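Local coordinates for protein predicted DNA-binding transcriptional regulator (Aliivibrio fischeri ES114, PDB 7DWN) that probably binds cis-regulatory DNA as a tetrameric transcriptional regulator of the LysR family, at residues M111-L124 against H278-N290. Sequence-based numbering, arbitrary orientation.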
loop_
_atom_site.group_PDB
_atom_site.type_symbol
_atom_site.label_atom_id
_atom_site.label_comp_id
_atom_site.label_asym_id
_atom_site.label_seq_id
_atom_site.Cartn_x
_atom_site.Cartn_y
_atom_site.Cartn_z
ATOM N N MET A 111 -24.442 -23.931 17.378
ATOM C CA MET A 111 -25.007 -22.585 17.284
ATOM C C MET A 111 -26.204 -22.549 16.340
ATOM O O MET A 111 -27.226 -21.909 16.627
ATOM C CB MET A 111 -23.929 -21.624 16.788
ATOM C CG MET A 111 -23.744 -20.356 17.582
ATOM S SD MET A 111 -22.473 -19.354 16.789
ATOM C CE MET A 111 -21.215 -20.596 16.488
ATOM N N GLN A 112 -26.074 -23.215 15.192
ATOM C CA GLN A 112 -27.126 -23.235 14.186
ATOM C C GLN A 112 -28.386 -23.876 14.739
ATOM O O GLN A 112 -29.501 -23.437 14.438
ATOM C CB GLN A 112 -26.635 -23.992 12.951
ATOM C CG GLN A 112 -27.571 -23.955 11.758
ATOM C CD GLN A 112 -27.417 -22.689 10.942
ATOM O OE1 GLN A 112 -26.612 -21.818 11.273
ATOM N NE2 GLN A 112 -28.187 -22.581 9.866
ATOM N N GLN A 113 -28.226 -24.922 15.548
ATOM C CA GLN A 113 -29.397 -25.501 16.193
ATOM C C GLN A 113 -29.944 -24.575 17.274
ATOM O O GLN A 113 -31.162 -24.497 17.471
ATOM C CB GLN A 113 -29.072 -26.875 16.773
ATOM C CG GLN A 113 -30.291 -27.574 17.351
ATOM C CD GLN A 113 -31.495 -27.503 16.428
ATOM O OE1 GLN A 113 -31.386 -27.727 15.222
ATOM N NE2 GLN A 113 -32.654 -27.183 16.995
ATOM N N ALA A 114 -29.064 -23.861 17.981
ATOM C CA ALA A 114 -29.532 -22.903 18.982
ATOM C C ALA A 114 -30.379 -21.808 18.348
ATOM O O ALA A 114 -31.248 -21.229 19.012
ATOM C CB ALA A 114 -28.355 -22.286 19.736
ATOM N N PHE A 115 -30.131 -21.506 17.074
ATOM C CA PHE A 115 -30.968 -20.543 16.361
ATOM C C PHE A 115 -32.417 -21.001 16.215
ATOM O O PHE A 115 -33.280 -20.173 15.897
ATOM C CB PHE A 115 -30.398 -20.262 14.970
ATOM C CG PHE A 115 -29.110 -19.496 14.984
ATOM C CD1 PHE A 115 -28.837 -18.579 15.984
ATOM C CD2 PHE A 115 -28.171 -19.690 13.987
ATOM C CE1 PHE A 115 -27.647 -17.872 15.985
ATOM C CE2 PHE A 115 -26.983 -18.989 13.987
ATOM C CZ PHE A 115 -26.721 -18.079 14.986
ATOM N N ASP A 116 -32.708 -22.286 16.439
ATOM C CA ASP A 116 -34.035 -22.844 16.197
ATOM C C ASP A 116 -34.911 -22.921 17.443
ATOM O O ASP A 116 -36.105 -23.211 17.315
ATOM C CB ASP A 116 -33.922 -24.247 15.582
ATOM C CG ASP A 116 -33.172 -24.248 14.269
ATOM O OD1 ASP A 116 -32.513 -23.234 13.957
ATOM O OD2 ASP A 116 -33.243 -25.265 13.548
ATOM N N GLU A 117 -34.359 -22.682 18.634
ATOM C CA GLU A 117 -35.128 -22.669 19.881
ATOM C C GLU A 117 -35.127 -21.228 20.378
ATOM O O GLU A 117 -34.162 -20.772 21.001
ATOM C CB GLU A 117 -34.540 -23.624 20.915
ATOM C CG GLU A 117 -35.571 -24.188 21.885
ATOM C CD GLU A 117 -36.195 -25.479 21.391
ATOM O OE1 GLU A 117 -35.437 -26.405 21.033
ATOM O OE2 GLU A 117 -37.440 -25.569 21.365
ATOM N N GLY A 118 -36.227 -20.526 20.128
ATOM C CA GLY A 118 -36.191 -19.086 20.021
ATOM C C GLY A 118 -36.255 -18.750 18.545
ATOM O O GLY A 118 -35.336 -19.082 17.792
ATOM N N ASP A 119 -37.342 -18.123 18.111
ATOM C CA ASP A 119 -37.618 -18.032 16.687
ATOM C C ASP A 119 -37.003 -16.775 16.078
ATOM O O ASP A 119 -36.734 -15.788 16.769
ATOM C CB ASP A 119 -39.124 -18.081 16.426
ATOM C CG ASP A 119 -39.709 -19.460 16.680
ATOM O OD1 ASP A 119 -38.935 -20.439 16.779
ATOM O OD2 ASP A 119 -40.949 -19.568 16.765
ATOM N N TYR A 120 -36.806 -16.841 14.753
ATOM C CA TYR A 120 -36.014 -15.938 13.918
ATOM C C TYR A 120 -34.553 -16.363 13.979
ATOM O O TYR A 120 -33.877 -16.193 14.998
ATOM C CB TYR A 120 -36.222 -14.466 14.307
ATOM C CG TYR A 120 -35.000 -13.565 14.359
ATOM C CD1 TYR A 120 -34.236 -13.309 13.228
ATOM C CD2 TYR A 120 -34.643 -12.926 15.540
ATOM C CE1 TYR A 120 -33.132 -12.475 13.283
ATOM C CE2 TYR A 120 -33.543 -12.086 15.600
ATOM C CZ TYR A 120 -32.792 -11.865 14.467
ATOM O OH TYR A 120 -31.696 -11.034 14.510
ATOM N N LYS A 121 -34.076 -16.947 12.884
ATOM C CA LYS A 121 -32.740 -17.502 12.822
ATOM C C LYS A 121 -31.829 -16.522 12.100
ATOM O O LYS A 121 -32.150 -16.106 10.972
ATOM C CB LYS A 121 -32.765 -18.856 12.118
ATOM C CG LYS A 121 -31.862 -19.027 10.910
ATOM C CD LYS A 121 -32.612 -19.720 9.786
ATOM C CE LYS A 121 -31.738 -19.867 8.565
ATOM N NZ LYS A 121 -30.431 -20.494 8.905
ATOM N N PRO A 122 -30.747 -16.065 12.722
ATOM C CA PRO A 122 -29.784 -15.224 12.008
ATOM C C PRO A 122 -29.005 -16.042 10.995
ATOM O O PRO A 122 -28.965 -17.272 11.042
ATOM C CB PRO A 122 -28.870 -14.695 13.125
ATOM C CG PRO A 122 -29.666 -14.861 14.380
ATOM C CD PRO A 122 -30.504 -16.083 14.175
ATOM N N ILE A 123 -28.391 -15.332 10.058
ATOM C CA ILE A 123 -27.672 -15.941 8.947
ATOM C C ILE A 123 -26.179 -15.764 9.176
ATOM O O ILE A 123 -25.715 -14.650 9.445
ATOM C CB ILE A 123 -28.096 -15.333 7.601
ATOM C CG1 ILE A 123 -29.612 -15.445 7.416
ATOM C CG2 ILE A 123 -27.379 -16.035 6.482
ATOM C CD1 ILE A 123 -30.113 -16.866 7.351
ATOM N N LEU A 124 -25.432 -16.860 9.067
ATOM C CA LEU A 124 -23.991 -16.859 9.279
ATOM C C LEU A 124 -23.256 -16.876 7.946
ATOM O O LEU A 124 -23.661 -17.572 7.010
ATOM C CB LEU A 124 -23.560 -18.071 10.109
ATOM C CG LEU A 124 -24.188 -18.285 11.486
ATOM C CD1 LEU A 124 -23.734 -19.617 12.066
ATOM C CD2 LEU A 124 -23.834 -17.142 12.422
ATOM N N HIS A 278 -24.653 -4.990 14.848
ATOM C CA HIS A 278 -26.042 -5.033 14.436
ATOM C C HIS A 278 -26.768 -6.104 15.249
ATOM O O HIS A 278 -26.137 -7.028 15.767
ATOM C CB HIS A 278 -26.145 -5.311 12.934
ATOM C CG HIS A 278 -25.437 -6.553 12.492
ATOM N ND1 HIS A 278 -24.067 -6.691 12.547
ATOM C CD2 HIS A 278 -25.910 -7.711 11.972
ATOM C CE1 HIS A 278 -23.727 -7.882 12.089
ATOM N NE2 HIS A 278 -24.827 -8.521 11.733
ATOM N N PRO A 279 -28.095 -5.982 15.398
ATOM C CA PRO A 279 -28.827 -6.914 16.280
ATOM C C PRO A 279 -28.507 -8.386 16.058
ATOM O O PRO A 279 -28.365 -9.136 17.035
ATOM C CB PRO A 279 -30.292 -6.594 15.957
ATOM C CG PRO A 279 -30.269 -5.141 15.598
ATOM C CD PRO A 279 -28.967 -4.913 14.878
ATOM N N ALA A 280 -28.372 -8.820 14.801
ATOM C CA ALA A 280 -28.016 -10.211 14.534
ATOM C C ALA A 280 -26.627 -10.543 15.071
ATOM O O ALA A 280 -26.400 -11.641 15.598
ATOM C CB ALA A 280 -28.092 -10.493 13.035
ATOM N N GLY A 281 -25.684 -9.605 14.943
ATOM C CA GLY A 281 -24.355 -9.829 15.484
ATOM C C GLY A 281 -24.363 -9.986 16.992
ATOM O O GLY A 281 -23.701 -10.872 17.539
ATOM N N GLU A 282 -25.123 -9.133 17.684
ATOM C CA GLU A 282 -25.227 -9.264 19.131
ATOM C C GLU A 282 -25.918 -10.562 19.526
ATOM O O GLU A 282 -25.554 -11.163 20.542
ATOM C CB GLU A 282 -25.963 -8.061 19.723
ATOM C CG GLU A 282 -25.257 -6.724 19.505
ATOM C CD GLU A 282 -23.967 -6.580 20.304
ATOM O OE1 GLU A 282 -23.666 -7.462 21.137
ATOM O OE2 GLU A 282 -23.255 -5.573 20.101
ATOM N N LYS A 283 -26.892 -11.023 18.738
ATOM C CA LYS A 283 -27.520 -12.307 19.040
ATOM C C LYS A 283 -26.520 -13.453 18.910
ATOM O O LYS A 283 -26.454 -14.338 19.774
ATOM C CB LYS A 283 -28.724 -12.544 18.129
ATOM C CG LYS A 283 -29.301 -13.949 18.253
ATOM C CD LYS A 283 -30.714 -14.032 17.710
ATOM C CE LYS A 283 -31.274 -15.438 17.860
ATOM N NZ LYS A 283 -31.311 -15.878 19.285
ATOM N N VAL A 284 -25.734 -13.455 17.830
ATOM C CA VAL A 284 -24.734 -14.504 17.650
ATOM C C VAL A 284 -23.705 -14.458 18.774
ATOM O O VAL A 284 -23.295 -15.499 19.306
ATOM C CB VAL A 284 -24.071 -14.391 16.266
ATOM C CG1 VAL A 284 -22.929 -15.384 16.150
ATOM C CG2 VAL A 284 -25.100 -14.638 15.176
ATOM N N TRP A 285 -23.285 -13.253 19.165
ATOM C CA TRP A 285 -22.321 -13.126 20.253
ATOM C C TRP A 285 -22.898 -13.641 21.565
ATOM O O TRP A 285 -22.208 -14.327 22.328
ATOM C CB TRP A 285 -21.881 -11.671 20.396
ATOM C CG TRP A 285 -20.907 -11.449 21.511
ATOM C CD1 TRP A 285 -21.194 -11.042 22.782
ATOM C CD2 TRP A 285 -19.487 -11.628 21.456
ATOM N NE1 TRP A 285 -20.039 -10.950 23.520
ATOM C CE2 TRP A 285 -18.978 -11.306 22.729
ATOM C CE3 TRP A 285 -18.597 -12.025 20.454
ATOM C CZ2 TRP A 285 -17.619 -11.372 23.026
ATOM C CZ3 TRP A 285 -17.249 -12.085 20.751
ATOM C CH2 TRP A 285 -16.773 -11.761 22.025
ATOM N N SER A 286 -24.164 -13.323 21.844
ATOM C CA SER A 286 -24.802 -13.812 23.061
ATOM C C SER A 286 -24.884 -15.331 23.068
ATOM O O SER A 286 -24.650 -15.969 24.102
ATOM C CB SER A 286 -26.197 -13.202 23.201
ATOM O OG SER A 286 -26.965 -13.892 24.172
ATOM N N ILE A 287 -25.214 -15.932 21.923
ATOM C CA ILE A 287 -25.306 -17.386 21.864
ATOM C C ILE A 287 -23.929 -18.023 22.014
ATOM O O ILE A 287 -23.795 -19.096 22.616
ATOM C CB ILE A 287 -26.013 -17.809 20.564
ATOM C CG1 ILE A 287 -27.469 -17.339 20.610
ATOM C CG2 ILE A 287 -25.944 -19.318 20.369
ATOM C CD1 ILE A 287 -28.184 -17.394 19.292
ATOM N N LEU A 288 -22.884 -17.371 21.498
ATOM C CA LEU A 288 -21.527 -17.867 21.700
ATOM C C LEU A 288 -21.118 -17.790 23.167
ATOM O O LEU A 288 -20.521 -18.732 23.701
ATOM C CB LEU A 288 -20.547 -17.082 20.830
ATOM C CG LEU A 288 -20.473 -17.513 19.368
ATOM C CD1 LEU A 288 -19.736 -16.470 18.550
ATOM C CD2 LEU A 288 -19.775 -18.860 19.270
ATOM N N CYS A 289 -21.427 -16.673 23.832
ATOM C CA CYS A 289 -21.126 -16.547 25.254
ATOM C C CYS A 289 -21.925 -17.531 26.096
ATOM O O CYS A 289 -21.543 -17.808 27.238
ATOM C CB CYS A 289 -21.398 -15.120 25.733
ATOM S SG CYS A 289 -20.378 -13.850 24.956
ATOM N N ASN A 290 -22.999 -18.071 25.595
ATOM C CA ASN A 290 -23.665 -19.022 26.380
ATOM C C ASN A 290 -23.305 -20.417 26.103
ATOM O O ASN A 290 -22.537 -20.923 26.863
ATOM C CB ASN A 290 -25.134 -18.809 26.433
ATOM C CG ASN A 290 -25.474 -17.771 27.446
ATOM O OD1 ASN A 290 -25.822 -18.071 28.532
ATOM N ND2 ASN A 290 -25.269 -16.565 27.109
#
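Two torsions of I287, chi1 -66° and chi2 166°, carry CD1 out to the rim of the F115 ring, where it lies near the ring plane with 3.4 Å between I287 CD1 and F115 CE1. The same rotamer leaves the other branch turned toward helix 101-114: I287 CG2 rests 3.7 Å from M111 CG and also touches A114 CB. M111 SD lies against V284 CG1 and L288, and the bend at chi3 (-46°) turns the terminal methyl onto L288, M111 CE lying 3.6 Å from L288 CD2. V284 uses both methyls: CG1 touches M111 SD, while V284 CG2 meets F115 CZ at 3.8 Å and L124 CD2 at 3.9 Å. The phenyl ring is sandwiched within its own segment, M111 O above one face and P122 CD above the opposite one, both offset toward the rim, with L124 CG in plane at its edge. Farther along, K283 lays its aliphatic chain across the proline almost at a right angle, K283 CD coming within 3.6 Å of P122 CG; the poorly ordered Y120 runs past this lysine in the opposite direction. The contact is thus carried by apolar groups, including the methylenes of K283. It packs helix 279-290, near the C-terminus, against the C-terminal part of helix 101-114 and the connection leading from it into strand 123-128 in the substrate-binding domain. V284 also packs on V95 of strand 94-99, and both V284 and L288 reach I145 of strand 145-149; at L124, strand 123-128 pairs in parallel with a strand of the second subunit, so the sheet runs on across the interface.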